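Local atomic coordinates of glutathione S-transferase 5 (Caenorhabditis elegans, PDB entry 1ZL9), a protein that conjugates reduced glutathione to a wide range of hydrophobic electrophiles, and may help detoxify reactive oxygen species produced during pathogenic bacterial infection. Residues Lys133-Leu138 against Ala163-Asp168; Gly148-Asp153 against Trp157-Ile162; Ile69-Ala74 against Gln89-Ala94; Pro129-Phe134 against Ser177-Leu182. All coordinates share one frame; numbering follows the deposited sequence.

In the fold
Contact 3 comes first along the chain and is the one that spans the two domains of the glutathione transferase fold, setting helix 66-76 of the thioredoxin-like half against helix 84-112 of the all-helical half. The other three lie within the helical domain. Contacts 4 and 1 both start from helix 119-145 and reach helices 180-191 and 157-171 respectively, with centres about 6 Å apart; contact 2 ties the loop between helices 119-145 and 157-171 back to the latter. Contact 2 is centred about 10 Å from contact 3 and 11 Å from contact 1, whereas contacts 3 and 4 are about 22 Å apart. Leu93-Phe134 packing links the dimer interface at contact 3 to contacts 1 and 4.

Contact 1 of 4, residues Lys133-Leu138 against Ala163-Asp168; sequences KFYGFL and AQHSAD
The ring of Tyr135 presents its hydroxyl end to Ser166, whose OG lies at the edge of the ring and in its plane. One face of the same ring carries Leu138 from the next turn of helix 119-145, with CD1 3.6 Å above the centre. The imidazole of His165 comes close to the phenol oxygen at an oblique angle, Tyr135 OH being 3.6 Å from His165 ND1.

The link between the helices is the hydrogen bond of 2.8 Å between Tyr135 OH and Ser166 OG, in which either hydroxyl could be the donor. The phenol spans a wide gap, since even the nearest CA atoms, those of Tyr135 and Ser166, are 9.7 Å apart. Ser166 OG stands beside its own backbone N (chi1 -62°), a rotamer that keeps it close to the preceding helical turn, where it also bonds to Ile162 O. His165 instead has CG anti to the backbone N (chi1 -176°), and its ring flanks the phenol oxygen without stacking on the tyrosine.

Aromatic rings gather round the pair: Phe131 and Phe176 meet the Tyr135 ring, and Tyr100 meets that of His165. Leu182 of helix 180-191 packs against Tyr135 as well.

The contact therefore combines a mainly apolar setting with one polar crossing between helices 119-145 and 157-171. Ser166 OG has two partners, the phenol and a main-chain carbonyl, which satisfies this buried hydroxyl and should restrict its rotation, while the bond gives the tyrosine oxygen a partner inside the domain.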
loop_
_atom_site.group_PDB
_atom_site.type_symbol
_atom_site.label_atom_id
_atom_site.label_comp_id
_atom_site.label_asym_id
_atom_site.label_seq_id
_atom_site.Cartn_x
_atom_site.Cartn_y
_atom_site.Cartn_z
ATOM N N LYS A 133 3.995 11.539 -15.004
ATOM C CA LYS A 133 3.043 11.955 -13.982
ATOM C C LYS A 133 3.646 11.808 -12.576
ATOM O O LYS A 133 3.609 12.722 -11.771
ATOM C CB LYS A 133 1.790 11.125 -14.125
ATOM C CG LYS A 133 0.776 11.233 -13.019
ATOM C CD LYS A 133 -0.563 10.546 -13.420
ATOM C CE LYS A 133 -1.185 9.674 -12.332
ATOM N NZ LYS A 133 -1.747 8.289 -12.924
ATOM N N PHE A 134 4.227 10.643 -12.296
ATOM C CA PHE A 134 4.666 10.350 -10.973
ATOM C C PHE A 134 5.902 11.142 -10.613
ATOM O O PHE A 134 5.996 11.624 -9.519
ATOM C CB PHE A 134 4.962 8.819 -10.834
ATOM C CG PHE A 134 5.518 8.461 -9.479
ATOM C CD1 PHE A 134 6.801 7.947 -9.343
ATOM C CD2 PHE A 134 4.767 8.757 -8.322
ATOM C CE1 PHE A 134 7.305 7.634 -8.081
ATOM C CE2 PHE A 134 5.281 8.420 -7.044
ATOM C CZ PHE A 134 6.588 7.910 -6.960
ATOM N N TYR A 135 6.841 11.283 -11.554
ATOM C CA TYR A 135 8.063 12.050 -11.303
ATOM C C TYR A 135 7.737 13.554 -11.097
ATOM O O TYR A 135 8.398 14.232 -10.350
ATOM C CB TYR A 135 9.121 11.754 -12.366
ATOM C CG TYR A 135 9.973 10.581 -11.929
ATOM C CD1 TYR A 135 9.406 9.296 -11.769
ATOM C CD2 TYR A 135 11.330 10.753 -11.610
ATOM C CE1 TYR A 135 10.159 8.210 -11.251
ATOM C CE2 TYR A 135 12.090 9.714 -11.086
ATOM C CZ TYR A 135 11.518 8.418 -10.913
ATOM O OH TYR A 135 12.304 7.374 -10.418
ATOM N N GLY A 136 6.661 14.037 -11.661
ATOM C CA GLY A 136 6.241 15.417 -11.390
ATOM C C GLY A 136 5.797 15.538 -9.944
ATOM O O GLY A 136 6.115 16.523 -9.281
ATOM N N PHE A 137 5.147 14.500 -9.418
ATOM C CA PHE A 137 4.801 14.534 -8.019
ATOM C C PHE A 137 6.081 14.463 -7.129
ATOM O O PHE A 137 6.147 15.121 -6.080
ATOM C CB PHE A 137 3.890 13.398 -7.652
ATOM C CG PHE A 137 2.565 13.412 -8.339
ATOM C CD1 PHE A 137 1.995 12.233 -8.744
ATOM C CD2 PHE A 137 1.840 14.584 -8.494
ATOM C CE1 PHE A 137 0.692 12.245 -9.378
ATOM C CE2 PHE A 137 0.558 14.570 -9.109
ATOM C CZ PHE A 137 0.016 13.401 -9.538
ATOM N N LEU A 138 7.076 13.678 -7.535
ATOM C CA LEU A 138 8.312 13.570 -6.772
ATOM C C LEU A 138 8.958 14.982 -6.662
ATOM O O LEU A 138 9.426 15.398 -5.601
ATOM C CB LEU A 138 9.275 12.592 -7.393
ATOM C CG LEU A 138 8.821 11.124 -7.260
ATOM C CD1 LEU A 138 9.879 10.291 -8.073
ATOM C CD2 LEU A 138 8.841 10.679 -5.858
ATOM N N ALA A 163 15.416 6.601 -5.117
ATOM C CA ALA A 163 16.764 6.679 -5.663
ATOM C C ALA A 163 17.198 5.429 -6.376
ATOM O O ALA A 163 17.815 5.501 -7.427
ATOM C CB ALA A 163 17.807 7.014 -4.600
ATOM N N GLN A 164 16.815 4.273 -5.868
ATOM C CA GLN A 164 17.218 3.023 -6.515
ATOM C C GLN A 164 16.455 2.826 -7.864
ATOM O O GLN A 164 17.020 2.389 -8.867
ATOM C CB GLN A 164 16.923 1.848 -5.581
ATOM C CG GLN A 164 17.429 0.503 -6.164
ATOM C CD GLN A 164 18.892 0.508 -6.581
ATOM O OE1 GLN A 164 19.237 0.414 -7.792
ATOM N NE2 GLN A 164 19.757 0.651 -5.615
ATOM N N HIS A 165 15.202 3.218 -7.884
ATOM C CA HIS A 165 14.388 3.170 -9.144
ATOM C C HIS A 165 14.983 4.128 -10.199
ATOM O O HIS A 165 15.265 3.751 -11.327
ATOM C CB HIS A 165 12.907 3.490 -8.860
ATOM C CG HIS A 165 12.023 3.373 -10.079
ATOM N ND1 HIS A 165 12.381 3.875 -11.294
ATOM C CD2 HIS A 165 10.838 2.771 -10.290
ATOM C CE1 HIS A 165 11.429 3.647 -12.184
ATOM N NE2 HIS A 165 10.492 2.977 -11.608
ATOM N N SER A 166 15.265 5.367 -9.781
ATOM C CA SER A 166 15.889 6.337 -10.634
ATOM C C SER A 166 17.255 5.882 -11.174
ATOM O O SER A 166 17.508 6.085 -12.327
ATOM C CB SER A 166 16.033 7.686 -9.955
ATOM O OG SER A 166 14.788 8.246 -9.606
ATOM N N ALA A 167 18.124 5.354 -10.310
ATOM C CA ALA A 167 19.453 4.890 -10.672
ATOM C C ALA A 167 19.327 3.754 -11.698
ATOM O O ALA A 167 20.021 3.773 -12.741
ATOM C CB ALA A 167 20.255 4.456 -9.434
ATOM N N ASP A 168 18.383 2.846 -11.464
ATOM C CA ASP A 168 18.144 1.781 -12.452
ATOM C C ASP A 168 17.691 2.309 -13.825
ATOM O O ASP A 168 18.215 1.907 -14.865
ATOM C CB ASP A 168 17.150 0.782 -11.891
ATOM C CG ASP A 168 17.759 -0.093 -10.800
ATOM O OD1 ASP A 168 18.968 0.054 -10.533
ATOM O OD2 ASP A 168 17.147 -0.952 -10.150
#

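Contact 2 of 4, residues Gly148-Asp153 against Trp157-Ile162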
loop_
_atom_site.group_PDB
_atom_site.type_symbol
_atom_site.label_atom_id
_atom_site.label_comp_id
_atom_site.label_asym_id
_atom_site.label_seq_id
_atom_site.Cartn_x
_atom_site.Cartn_y
_atom_site.Cartn_z
ATOM N N GLY A 148 16.591 18.392 -0.179
ATOM C CA GLY A 148 17.199 17.376 -1.024
ATOM C C GLY A 148 16.648 15.951 -0.743
ATOM O O GLY A 148 16.930 15.017 -1.506
ATOM N N PHE A 149 15.862 15.796 0.317
ATOM C CA PHE A 149 15.213 14.534 0.602
ATOM C C PHE A 149 13.752 14.723 0.277
ATOM O O PHE A 149 13.226 15.846 0.248
ATOM C CB PHE A 149 15.360 14.136 2.086
ATOM C CG PHE A 149 16.782 13.962 2.524
ATOM C CD1 PHE A 149 17.459 15.004 3.164
ATOM C CD2 PHE A 149 17.453 12.745 2.354
ATOM C CE1 PHE A 149 18.778 14.844 3.600
ATOM C CE2 PHE A 149 18.828 12.581 2.801
ATOM C CZ PHE A 149 19.474 13.638 3.398
ATOM N N LEU A 150 13.062 13.625 0.111
ATOM C CA LEU A 150 11.664 13.666 -0.350
ATOM C C LEU A 150 10.697 14.097 0.733
ATOM O O LEU A 150 9.804 14.872 0.461
ATOM C CB LEU A 150 11.243 12.334 -0.873
ATOM C CG LEU A 150 11.797 11.997 -2.249
ATOM C CD1 LEU A 150 11.619 10.510 -2.492
ATOM C CD2 LEU A 150 11.066 12.740 -3.364
ATOM N N VAL A 151 10.924 13.624 1.965
ATOM C CA VAL A 151 10.145 14.029 3.119
ATOM C C VAL A 151 11.013 14.542 4.250
ATOM O O VAL A 151 11.834 13.817 4.853
ATOM C CB VAL A 151 9.287 12.876 3.641
ATOM C CG1 VAL A 151 8.524 13.297 4.861
ATOM C CG2 VAL A 151 8.348 12.469 2.549
ATOM N N GLY A 152 10.767 15.787 4.602
ATOM C CA GLY A 152 11.497 16.465 5.681
ATOM C C GLY A 152 12.967 16.724 5.414
ATOM O O GLY A 152 13.411 16.899 4.269
ATOM N N ASP A 153 13.766 16.748 6.488
ATOM C CA ASP A 153 15.178 17.182 6.370
ATOM C C ASP A 153 16.213 16.077 6.442
ATOM O O ASP A 153 17.373 16.360 6.522
ATOM C CB ASP A 153 15.517 18.164 7.500
ATOM C CG ASP A 153 14.873 19.454 7.324
ATOM O OD1 ASP A 153 14.782 20.188 8.357
ATOM O OD2 ASP A 153 14.427 19.855 6.187
ATOM N N TRP A 157 13.047 5.895 4.140
ATOM C CA TRP A 157 13.117 4.729 3.231
ATOM C C TRP A 157 12.557 5.007 1.832
ATOM O O TRP A 157 12.956 4.354 0.866
ATOM C CB TRP A 157 12.464 3.520 3.888
ATOM C CG TRP A 157 10.991 3.502 4.028
ATOM C CD1 TRP A 157 10.269 3.866 5.086
ATOM C CD2 TRP A 157 10.050 2.972 3.064
ATOM N NE1 TRP A 157 8.922 3.666 4.846
ATOM C CE2 TRP A 157 8.764 3.109 3.607
ATOM C CE3 TRP A 157 10.181 2.415 1.795
ATOM C CZ2 TRP A 157 7.614 2.613 2.976
ATOM C CZ3 TRP A 157 9.064 1.996 1.147
ATOM C CH2 TRP A 157 7.780 2.062 1.748
ATOM N N ILE A 158 11.658 5.981 1.691
ATOM C CA ILE A 158 11.139 6.267 0.365
ATOM C C ILE A 158 12.232 6.918 -0.467
ATOM O O ILE A 158 12.258 6.714 -1.667
ATOM C CB ILE A 158 9.776 7.047 0.408
ATOM C CG1 ILE A 158 9.104 7.051 -0.985
ATOM C CG2 ILE A 158 9.947 8.508 0.919
ATOM C CD1 ILE A 158 8.691 5.709 -1.543
ATOM N N ASP A 159 13.164 7.653 0.161
ATOM C CA ASP A 159 14.359 8.134 -0.555
ATOM C C ASP A 159 15.156 6.946 -1.143
ATOM O O ASP A 159 15.639 6.996 -2.261
ATOM C CB ASP A 159 15.274 8.879 0.360
ATOM C CG ASP A 159 14.735 10.222 0.791
ATOM O OD1 ASP A 159 14.349 11.081 -0.073
ATOM O OD2 ASP A 159 14.768 10.506 2.003
ATOM N N LEU A 160 15.342 5.907 -0.326
ATOM C CA LEU A 160 16.092 4.745 -0.769
ATOM C C LEU A 160 15.412 4.089 -1.956
ATOM O O LEU A 160 16.097 3.724 -2.931
ATOM C CB LEU A 160 16.274 3.696 0.367
ATOM C CG LEU A 160 17.134 4.210 1.517
ATOM C CD1 LEU A 160 17.059 3.298 2.718
ATOM C CD2 LEU A 160 18.586 4.370 1.230
ATOM N N ALA A 161 14.111 3.894 -1.849
ATOM C CA ALA A 161 13.355 3.214 -2.907
ATOM C C ALA A 161 13.351 4.044 -4.199
ATOM O O ALA A 161 13.620 3.513 -5.305
ATOM C CB ALA A 161 11.911 2.827 -2.470
ATOM N N ILE A 162 13.117 5.338 -4.073
ATOM C CA ILE A 162 13.010 6.152 -5.267
ATOM C C ILE A 162 14.387 6.331 -5.914
ATOM O O ILE A 162 14.530 6.282 -7.118
ATOM C CB ILE A 162 12.361 7.531 -4.908
ATOM C CG1 ILE A 162 10.858 7.369 -4.504
ATOM C CG2 ILE A 162 12.514 8.498 -6.010
ATOM C CD1 ILE A 162 9.983 6.677 -5.527
HETATM O O HOH W 1 12.765 11.736 3.191
#
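Leu150 and Asp159 have the most surface buried here, and they meet through both backbone and side chain. Leu150 N donates to Asp159 OD1 (2.9 Å, 158° at the hydrogen), although the position of that oxygen is somewhat uncertain. The two side chains run past each other in opposite directions, and the end of Leu150 puts CD1 3.8 Å from Ile162 CG1 and 4.3 Å from Ile158 CG2.

The other oxygen, Asp159 OD2, reaches a water at 2.6 Å that in turn accepts from Val151 N at 2.9 Å, so that direct and bridged bonds hold successive peptides of the loop. Phe149 stands beside the same oxygen: its CD2 lies 3.5 Å from Asp159 OD2, which sits at the ring edge, with ring and carboxylate planes 60° apart.

Asp159 OD2 also accepts from the backbone N of Thr156, directly before the helix. This is half of the capping box, Thr-x-x-Asp, with which glutathione transferases start the corresponding helix.

The loop thus folds back over the first turns of helix 157-171. Leu150 is received by Leu138 and Leu142 of helix 119-145, while helix 180-191 lies against Phe149 and Asp159 through Ile189.

Contact 3 of 4, residues Ile69-Ala74 against Gln89-Ala94; sequences IARFLA and QVNSLA
Arg71 reaches across to Asn91 at the junction of the two domains of the glutathione transferase fold, where helix 66-76 of the thioredoxin-like domain faces helix 84-112, the first of the helical domain. Ahead of it, Ile69 packs on Ser18 of helix 16-25, and Ala70 lies between Val17 of that helix and Trp157 of the helical domain.

Arg71 carries the contact. Its chain leaves the helix with CG anti to the backbone N and stays extended until a bend at chi3 (-70°), which swings the guanidinium across the Asn91 side chain. The side chains cross at about a right angle, yet their flat ends stack, with planes only 25° apart. The amide lies over one guanidinium face, offset toward its rim.

The stronger polar partner of Arg71 belongs to the dimer: NH1 is hydrogen-bonded to the amide end of Asn91 of the second subunit, and Arg71 also packs on Arg71 of that subunit. One guanidinium thus touches both copies of Asn91, joining domain contact and subunit contact. Farther along, Phe72 meets Trp85 of the second subunit edge-to-face, while Leu73 goes to Ile21 and Phe22, and Ala74 to Trp157.

The nearest CA atoms are those of Arg71 and Asn91, 8.4 Å apart. At the stack itself, Arg71 NH2 lies 3.2 Å from Asn91 CG.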
loop_
_atom_site.group_PDB
_atom_site.type_symbol
_atom_site.label_atom_id
_atom_site.label_comp_id
_atom_site.label_asym_id
_atom_site.label_seq_id
_atom_site.Cartn_x
_atom_site.Cartn_y
_atom_site.Cartn_z
ATOM N N ILE A 69 6.966 -4.641 5.194
ATOM C CA ILE A 69 8.288 -4.910 5.645
ATOM C C ILE A 69 9.150 -3.659 5.750
ATOM O O ILE A 69 9.763 -3.444 6.771
ATOM C CB ILE A 69 8.922 -5.944 4.733
ATOM C CG1 ILE A 69 8.149 -7.284 4.798
ATOM C CG2 ILE A 69 10.353 -6.211 5.101
ATOM C CD1 ILE A 69 8.431 -8.225 3.653
ATOM N N ALA A 70 9.217 -2.855 4.687
ATOM C CA ALA A 70 10.075 -1.673 4.671
ATOM C C ALA A 70 9.640 -0.722 5.786
ATOM O O ALA A 70 10.464 -0.137 6.514
ATOM C CB ALA A 70 9.952 -0.976 3.306
ATOM N N ARG A 71 8.328 -0.597 5.961
ATOM C CA ARG A 71 7.793 0.316 6.998
ATOM C C ARG A 71 8.130 -0.198 8.410
ATOM O O ARG A 71 8.532 0.565 9.285
ATOM C CB ARG A 71 6.280 0.544 6.842
ATOM C CG ARG A 71 5.678 1.508 7.911
ATOM C CD ARG A 71 4.269 1.929 7.690
ATOM N NE ARG A 71 4.285 2.802 6.541
ATOM C CZ ARG A 71 4.032 2.454 5.291
ATOM N NH1 ARG A 71 3.522 1.249 4.948
ATOM N NH2 ARG A 71 4.237 3.348 4.349
ATOM N N PHE A 72 8.016 -1.496 8.614
ATOM C CA PHE A 72 8.300 -2.080 9.905
ATOM C C PHE A 72 9.770 -1.858 10.240
ATOM O O PHE A 72 10.120 -1.334 11.326
ATOM C CB PHE A 72 8.003 -3.575 9.874
ATOM C CG PHE A 72 8.566 -4.315 11.067
ATOM C CD1 PHE A 72 7.954 -4.212 12.291
ATOM C CD2 PHE A 72 9.685 -5.137 10.958
ATOM C CE1 PHE A 72 8.462 -4.904 13.408
ATOM C CE2 PHE A 72 10.214 -5.763 12.080
ATOM C CZ PHE A 72 9.598 -5.667 13.282
ATOM N N LEU A 73 10.628 -2.158 9.256
ATOM C CA LEU A 73 12.056 -2.002 9.488
ATOM C C LEU A 73 12.430 -0.517 9.624
ATOM O O LEU A 73 13.234 -0.159 10.497
ATOM C CB LEU A 73 12.863 -2.636 8.385
ATOM C CG LEU A 73 12.754 -4.168 8.264
ATOM C CD1 LEU A 73 13.471 -4.528 7.023
ATOM C CD2 LEU A 73 13.324 -4.878 9.400
ATOM N N ALA A 74 11.887 0.332 8.781
ATOM C CA ALA A 74 12.195 1.757 8.847
ATOM C C ALA A 74 11.805 2.335 10.221
ATOM O O ALA A 74 12.563 3.168 10.775
ATOM C CB ALA A 74 11.538 2.560 7.715
ATOM N N GLN A 89 3.225 11.103 5.537
ATOM C CA GLN A 89 3.620 11.607 4.219
ATOM C C GLN A 89 4.529 10.606 3.452
ATOM O O GLN A 89 4.380 10.380 2.241
ATOM C CB GLN A 89 4.323 12.941 4.371
ATOM C CG GLN A 89 3.429 14.132 4.719
ATOM C CD GLN A 89 2.229 14.377 3.801
ATOM O OE1 GLN A 89 2.193 13.952 2.625
ATOM N NE2 GLN A 89 1.213 15.057 4.353
ATOM N N VAL A 90 5.509 10.036 4.146
ATOM C CA VAL A 90 6.261 8.936 3.576
ATOM C C VAL A 90 5.288 7.840 3.066
ATOM O O VAL A 90 5.456 7.354 1.983
ATOM C CB VAL A 90 7.302 8.312 4.575
ATOM C CG1 VAL A 90 7.945 7.083 3.972
ATOM C CG2 VAL A 90 8.371 9.220 4.888
ATOM N N ASN A 91 4.294 7.458 3.875
ATOM C CA ASN A 91 3.303 6.488 3.519
ATOM C C ASN A 91 2.522 6.935 2.261
ATOM O O ASN A 91 2.265 6.141 1.373
ATOM C CB ASN A 91 2.375 6.250 4.700
ATOM C CG ASN A 91 1.489 5.011 4.560
ATOM O OD1 ASN A 91 1.402 4.361 3.522
ATOM N ND2 ASN A 91 0.910 4.630 5.673
ATOM N N SER A 92 2.152 8.219 2.193
ATOM C CA SER A 92 1.355 8.721 1.102
ATOM C C SER A 92 2.183 8.590 -0.218
ATOM O O SER A 92 1.723 8.114 -1.219
ATOM C CB SER A 92 0.998 10.183 1.422
ATOM O OG SER A 92 0.199 10.739 0.402
ATOM N N LEU A 93 3.425 9.014 -0.190
ATOM C CA LEU A 93 4.253 8.956 -1.418
ATOM C C LEU A 93 4.552 7.536 -1.831
ATOM O O LEU A 93 4.657 7.229 -3.022
ATOM C CB LEU A 93 5.575 9.644 -1.162
ATOM C CG LEU A 93 6.233 10.505 -2.242
ATOM C CD1 LEU A 93 7.764 10.660 -2.084
ATOM C CD2 LEU A 93 5.746 10.440 -3.652
ATOM N N ALA A 94 4.748 6.666 -0.850
ATOM C CA ALA A 94 5.114 5.269 -1.115
ATOM C C ALA A 94 3.889 4.592 -1.762
ATOM O O ALA A 94 4.010 3.779 -2.680
ATOM C CB ALA A 94 5.513 4.554 0.193
#

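Contact 4 of 4, residues Pro129-Phe134 against Ser177-Leu182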
loop_
_atom_site.group_PDB
_atom_site.type_symbol
_atom_site.label_atom_id
_atom_site.label_comp_id
_atom_site.label_asym_id
_atom_site.label_seq_id
_atom_site.Cartn_x
_atom_site.Cartn_y
_atom_site.Cartn_z
ATOM N N PRO A 129 4.017 8.083 -20.018
ATOM C CA PRO A 129 2.985 8.853 -19.336
ATOM C C PRO A 129 2.935 8.584 -17.807
ATOM O O PRO A 129 2.800 9.492 -16.991
ATOM C CB PRO A 129 1.701 8.379 -20.008
ATOM C CG PRO A 129 2.125 7.976 -21.434
ATOM C CD PRO A 129 3.467 7.327 -21.159
ATOM N N ALA A 130 3.093 7.330 -17.400
ATOM C CA ALA A 130 3.094 7.034 -15.963
ATOM C C ALA A 130 4.262 7.697 -15.190
ATOM O O ALA A 130 4.101 8.249 -14.064
ATOM C CB ALA A 130 3.116 5.544 -15.762
ATOM N N PHE A 131 5.419 7.540 -15.784
ATOM C CA PHE A 131 6.679 8.032 -15.294
ATOM C C PHE A 131 6.620 9.535 -15.178
ATOM O O PHE A 131 7.014 10.068 -14.189
ATOM C CB PHE A 131 7.810 7.651 -16.260
ATOM C CG PHE A 131 9.112 8.298 -15.951
ATOM C CD1 PHE A 131 9.888 7.848 -14.882
ATOM C CD2 PHE A 131 9.591 9.326 -16.769
ATOM C CE1 PHE A 131 11.097 8.454 -14.604
ATOM C CE2 PHE A 131 10.777 9.948 -16.521
ATOM C CZ PHE A 131 11.556 9.492 -15.392
ATOM N N GLU A 132 6.131 10.201 -16.206
ATOM C CA GLU A 132 6.110 11.675 -16.207
ATOM C C GLU A 132 5.104 12.217 -15.176
ATOM O O GLU A 132 5.367 13.207 -14.478
ATOM C CB GLU A 132 5.819 12.178 -17.624
ATOM C CG GLU A 132 7.057 11.898 -18.483
ATOM C CD GLU A 132 7.039 12.436 -19.909
ATOM O OE1 GLU A 132 6.039 13.058 -20.304
ATOM O OE2 GLU A 132 8.065 12.208 -20.617
ATOM N N LYS A 133 3.995 11.539 -15.004
ATOM C CA LYS A 133 3.043 11.955 -13.982
ATOM C C LYS A 133 3.646 11.808 -12.576
ATOM O O LYS A 133 3.609 12.722 -11.771
ATOM C CB LYS A 133 1.790 11.125 -14.125
ATOM C CG LYS A 133 0.776 11.233 -13.019
ATOM C CD LYS A 133 -0.563 10.546 -13.420
ATOM C CE LYS A 133 -1.185 9.674 -12.332
ATOM N NZ LYS A 133 -1.747 8.289 -12.924
ATOM N N PHE A 134 4.227 10.643 -12.296
ATOM C CA PHE A 134 4.666 10.350 -10.973
ATOM C C PHE A 134 5.902 11.142 -10.613
ATOM O O PHE A 134 5.996 11.624 -9.519
ATOM C CB PHE A 134 4.962 8.819 -10.834
ATOM C CG PHE A 134 5.518 8.461 -9.479
ATOM C CD1 PHE A 134 6.801 7.947 -9.343
ATOM C CD2 PHE A 134 4.767 8.757 -8.322
ATOM C CE1 PHE A 134 7.305 7.634 -8.081
ATOM C CE2 PHE A 134 5.281 8.420 -7.044
ATOM C CZ PHE A 134 6.588 7.910 -6.960
ATOM N N SER A 177 15.899 14.130 -18.734
ATOM C CA SER A 177 15.850 15.532 -19.131
ATOM C C SER A 177 14.760 16.332 -18.445
ATOM O O SER A 177 14.970 17.469 -18.060
ATOM C CB SER A 177 15.673 15.647 -20.638
ATOM O OG SER A 177 16.911 15.338 -21.251
ATOM N N LYS A 178 13.590 15.757 -18.258
ATOM C CA LYS A 178 12.493 16.474 -17.641
ATOM C C LYS A 178 12.602 16.526 -16.124
ATOM O O LYS A 178 11.877 17.273 -15.462
ATOM C CB LYS A 178 11.186 15.789 -17.986
ATOM C CG LYS A 178 10.833 15.897 -19.416
ATOM C CD LYS A 178 9.343 15.593 -19.651
ATOM C CE LYS A 178 9.033 15.498 -21.188
ATOM N NZ LYS A 178 7.584 15.810 -21.325
ATOM N N PHE A 179 13.481 15.701 -15.554
ATOM C CA PHE A 179 13.573 15.612 -14.088
ATOM C C PHE A 179 14.997 15.595 -13.550
ATOM O O PHE A 179 15.403 14.652 -12.845
ATOM C CB PHE A 179 12.839 14.344 -13.624
ATOM C CG PHE A 179 11.411 14.286 -14.103
ATOM C CD1 PHE A 179 11.044 13.441 -15.116
ATOM C CD2 PHE A 179 10.462 15.150 -13.567
ATOM C CE1 PHE A 179 9.730 13.454 -15.593
ATOM C CE2 PHE A 179 9.167 15.127 -14.017
ATOM C CZ PHE A 179 8.818 14.270 -15.020
ATOM N N PRO A 180 15.739 16.689 -13.787
ATOM C CA PRO A 180 17.124 16.768 -13.301
ATOM C C PRO A 180 17.183 16.667 -11.771
ATOM O O PRO A 180 18.162 16.165 -11.235
ATOM C CB PRO A 180 17.615 18.146 -13.815
ATOM C CG PRO A 180 16.368 18.913 -14.162
ATOM C CD PRO A 180 15.304 17.899 -14.535
ATOM N N GLU A 181 16.125 17.109 -11.100
ATOM C CA GLU A 181 16.013 17.039 -9.683
ATOM C C GLU A 181 16.116 15.594 -9.155
ATOM O O GLU A 181 16.672 15.382 -8.080
ATOM C CB GLU A 181 14.670 17.646 -9.240
ATOM C CG GLU A 181 14.477 19.134 -9.680
ATOM C CD GLU A 181 13.721 19.267 -11.024
ATOM O OE1 GLU A 181 13.650 18.301 -11.816
ATOM O OE2 GLU A 181 13.181 20.353 -11.296
ATOM N N LEU A 182 15.546 14.636 -9.883
ATOM C CA LEU A 182 15.505 13.233 -9.419
ATOM C C LEU A 182 16.782 12.500 -9.751
ATOM O O LEU A 182 17.166 11.562 -9.038
ATOM C CB LEU A 182 14.282 12.481 -9.961
ATOM C CG LEU A 182 13.027 12.618 -9.150
ATOM C CD1 LEU A 182 13.278 12.111 -7.706
ATOM C CD2 LEU A 182 12.456 14.061 -9.157
#
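Phe131 and Phe179 form the tight side of this contact, an offset edge-to-face pair in which the edge of Phe179 is directed to the face of Phe131. Their centroids are 5.5 Å apart and the planes stand at 88°. Phe131 CE2 lies 3.8 Å from Phe179 CD1 and as near to its CE1, and Phe179 CZ also comes within 3.7 Å of Glu132 O. A chi1 of 171° turns the Phe131 ring away from its own main-chain N and brings its end to Phe179, which occupies the N-cap position of helix 180-191. Phe127 and Phe176 gather round Phe131, extending the aromatic cluster, and Val139 of helix 119-145 touches Phe179.

On the solvent side the grip is looser. Glu132 and Lys178 stretch out from their backbones and join in a salt bridge whose hydrogen bond, from Lys178 NZ to Glu132 OE1, is weak at 3.3 Å. Both residues also touch a crystal neighbour, and the lattice may affect how they are placed.

The chemistry divides accordingly: buried aromatic packing joins the start of helix 180-191 to helix 119-145, and the ion pair, lying at the rim, where water can probably compete, probably contributes only a modest electrostatic attraction.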